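Local coordinates for Tol-Pal system protein TolA (Pseudomonas aeruginosa, PDB 1LR0), which probably acts, through the periplasmic C-terminal domain present here, in the Tol-Pal system that aids outer membrane invagination at cell division and maintains outer membrane integrity, at residues R43-A48 / D81-A86. Numbering follows the deposited sequence.
Sequences RRPPSA and DSSAVA
S83 on helix 78-91 meets CD and CG of P45 and the backbone carbonyl of R43. The contact is small: 94 Å² is buried, counting both segments. Both S83 and P45 start their side chains toward the opposite segment. The nearest part of the proline ring is CD, and P45 CD lies 3.6 Å from S83 OG. P45 CG is a little farther from S83 OG, at 4.0 Å. The S83 methylene takes part as well. S83 CB is 3.8 Å from P45 CD and 3.7 Å from R43 O. These are van der Waals contacts.

The rotation of S83 explains the polar side of the arrangement. With chi1 at 76°, OG sits between the backbone N and the carbonyl carbon. There OG bonds to F80 O, one turn back in its own helix. OG is also bonded to NE1 of W42, just before R43. The hydroxyl is therefore held by two polar partners while P45 packs against it.

A water adds a polar bridge between the two backbones. It accepts from R43 N at 3.1 Å and donates to S83 O at 2.8 Å. The end of the R43 side chain leads away from the helix, and the side chain is about 7 Å from a bound zinc ion.

P45 also opens a type I beta turn that ends at A48, closed by the bond from A48 N to P45 O at 3.1 Å. S47 in this turn bonds through OG to D77, just ahead of helix 78-91. P45 and S47 both touch P79 near the start of that helix. Both segments belong to the TonB C-terminal family region of TolA, and they form a small, partly water-mediated surface contact. The loop between helix 4-41 and strand 54-60 thus runs along the outer side of helix 78-91. A84 and V85 of this helix pack instead on V54 and V71 of the antiparallel sheet.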
ATOM      1  N   ARG A  43      -8.359  -6.033  13.936  1.00 13.42           N
ATOM      2  CA  ARG A  43      -9.290  -6.410  15.021  1.00 16.91           C
ATOM      3  C   ARG A  43     -10.384  -5.361  14.981  1.00 16.42           C
ATOM      4  O   ARG A  43     -10.175  -4.162  15.306  1.00 14.34           O
ATOM      5  CB  ARG A  43      -8.539  -6.350  16.372  1.00 17.97           C
ATOM      6  CG  ARG A  43      -7.347  -7.287  16.301  1.00 28.45           C
ATOM      7  CD  ARG A  43      -6.688  -7.644  17.628  1.00 47.13           C
ATOM      8  NE  ARG A  43      -6.925  -9.063  17.931  1.00 64.09           N
ATOM      9  CZ  ARG A  43      -6.459 -10.102  17.195  1.00 73.58           C
ATOM     10  NH1 ARG A  43      -5.698  -9.890  16.114  1.00 75.39           N
ATOM     11  NH2 ARG A  43      -6.762 -11.359  17.554  1.00 76.51           N
ATOM     12  N   ARG A  44     -11.534  -5.754  14.445  1.00 15.12           N
ATOM     13  CA  ARG A  44     -12.545  -4.746  14.169  1.00 13.68           C
ATOM     14  C   ARG A  44     -13.165  -4.167  15.413  1.00 13.55           C
ATOM     15  O   ARG A  44     -13.513  -4.889  16.304  1.00 13.28           O
ATOM     16  CB  ARG A  44     -13.593  -5.298  13.257  1.00 12.71           C
ATOM     17  CG  ARG A  44     -14.409  -6.486  13.819  1.00 14.66           C
ATOM     18  CD  ARG A  44     -15.050  -7.289  12.733  1.00 15.40           C
ATOM     19  NE  ARG A  44     -14.027  -8.007  11.985  1.00 14.10           N
ATOM     20  CZ  ARG A  44     -14.219  -8.678  10.890  1.00 15.40           C
ATOM     21  NH1 ARG A  44     -15.430  -8.782  10.340  1.00 10.49           N
ATOM     22  NH2 ARG A  44     -13.192  -9.279  10.337  1.00 14.86           N
ATOM     23  N   PRO A  45     -13.347  -2.853  15.488  1.00 12.04           N
ATOM     24  CA  PRO A  45     -14.054  -2.271  16.633  1.00 12.50           C
ATOM     25  C   PRO A  45     -15.546  -2.226  16.392  1.00 14.53           C
ATOM     26  O   PRO A  45     -16.014  -2.226  15.219  1.00 13.82           O
ATOM     27  CB  PRO A  45     -13.468  -0.869  16.666  1.00 12.27           C
ATOM     28  CG  PRO A  45     -13.333  -0.544  15.240  1.00 11.11           C
ATOM     29  CD  PRO A  45     -12.880  -1.795  14.575  1.00 11.48           C
ATOM     30  N   PRO A  46     -16.336  -2.149  17.468  1.00 16.11           N
ATOM     31  CA  PRO A  46     -17.818  -2.192  17.355  1.00 17.11           C
ATOM     32  C   PRO A  46     -18.363  -1.093  16.496  1.00 15.12           C
ATOM     33  O   PRO A  46     -19.363  -1.301  15.878  1.00 14.45           O
ATOM     34  CB  PRO A  46     -18.310  -1.993  18.804  1.00 17.76           C
ATOM     35  CG  PRO A  46     -17.162  -2.319  19.652  1.00 22.00           C
ATOM     36  CD  PRO A  46     -15.887  -2.048  18.869  1.00 19.68           C
ATOM     37  N   SER A  47     -17.660   0.014  16.367  1.00 13.37           N
ATOM     38  CA  SER A  47     -18.202   1.136  15.605  1.00 13.97           C
ATOM     39  C   SER A  47     -17.944   1.083  14.099  1.00 12.28           C
ATOM     40  O   SER A  47     -18.446   1.899  13.371  1.00 13.78           O
ATOM     41  CB  SER A  47     -17.607   2.471  16.137  1.00 15.36           C
ATOM     42  OG  SER A  47     -16.167   2.410  16.120  1.00 14.76           O
ATOM     43  N   ALA A  48     -17.159   0.119  13.632  1.00 12.83           N
ATOM     44  CA  ALA A  48     -16.893   0.021  12.235  1.00 12.18           C
ATOM     45  C   ALA A  48     -18.126  -0.182  11.427  1.00 12.37           C
ATOM     46  O   ALA A  48     -19.011  -0.928  11.835  1.00 11.92           O
ATOM     47  CB  ALA A  48     -15.855  -1.037  11.930  1.00 13.13           C
ATOM     48  N   ASP A  81     -10.273   4.319  12.904  1.00 12.16           N
ATOM     49  CA  ASP A  81      -8.971   4.838  12.568  1.00 13.27           C
ATOM     50  C   ASP A  81      -7.825   4.152  13.357  1.00 13.46           C
ATOM     51  O   ASP A  81      -6.808   3.755  12.810  1.00 11.90           O
ATOM     52  CB  ASP A  81      -8.867   6.332  12.870  1.00 15.11           C
ATOM     53  CG  ASP A  81      -9.668   7.213  11.933  1.00 19.95           C
ATOM     54  OD1 ASP A  81      -9.651   8.417  12.250  1.00 15.45           O
ATOM     55  OD2 ASP A  81     -10.347   6.825  10.939  1.00 16.34           O
ATOM     56  N   SER A  82      -8.002   4.075  14.667  1.00 14.66           N
ATOM     57  CA  SER A  82      -6.981   3.499  15.504  1.00 13.56           C
ATOM     58  C   SER A  82      -6.817   2.023  15.168  1.00 14.58           C
ATOM     59  O   SER A  82      -5.687   1.508  15.177  1.00 13.56           O
ATOM     60  CB  SER A  82      -7.389   3.616  16.966  1.00 14.10           C
ATOM     61  OG  SER A  82      -7.359   4.966  17.354  1.00 18.68           O
ATOM     62  N   SER A  83      -7.900   1.343  14.855  1.00 13.35           N
ATOM     63  CA  SER A  83      -7.798  -0.102  14.507  1.00 13.85           C
ATOM     64  C   SER A  83      -7.028  -0.355  13.212  1.00 12.04           C
ATOM     65  O   SER A  83      -6.331  -1.351  13.071  1.00 12.40           O
ATOM     66  CB  SER A  83      -9.214  -0.717  14.407  1.00 12.53           C
ATOM     67  OG  SER A  83      -9.886  -0.353  13.181  1.00 11.69           O
ATOM     68  N   ALA A  84      -7.124   0.562  12.269  1.00 12.34           N
ATOM     69  CA  ALA A  84      -6.313   0.459  11.079  1.00 11.61           C
ATOM     70  C   ALA A  84      -4.832   0.725  11.282  1.00 11.55           C
ATOM     71  O   ALA A  84      -4.019  -0.049  10.789  1.00 10.92           O
ATOM     72  CB  ALA A  84      -6.886   1.305   9.930  1.00 12.17           C
ATOM     73  N   VAL A  85      -4.508   1.744  12.058  1.00 12.07           N
ATOM     74  CA  VAL A  85      -3.132   2.044  12.408  1.00 13.79           C
ATOM     75  C   VAL A  85      -2.518   0.853  13.170  1.00 13.25           C
ATOM     76  O   VAL A  85      -1.438   0.406  12.831  1.00 12.97           O
ATOM     77  CB  VAL A  85      -3.085   3.343  13.239  1.00 13.29           C
ATOM     78  CG1 VAL A  85      -1.743   3.557  13.971  1.00 18.89           C
ATOM     79  CG2 VAL A  85      -3.409   4.501  12.380  1.00 17.42           C
ATOM     80  N   ALA A  86      -3.247   0.283  14.119  1.00 13.81           N
ATOM     81  CA  ALA A  86      -2.701  -0.853  14.893  1.00 14.17           C
ATOM     82  C   ALA A  86      -2.485  -2.047  14.022  1.00 14.11           C
ATOM     83  O   ALA A  86      -1.497  -2.785  14.137  1.00 12.90           O
ATOM     84  CB  ALA A  86      -3.616  -1.196  16.108  1.00 15.77           C
TER
HETATM   85  O   HOH W   1      -6.650  -3.610  14.655  1.00 12.69           O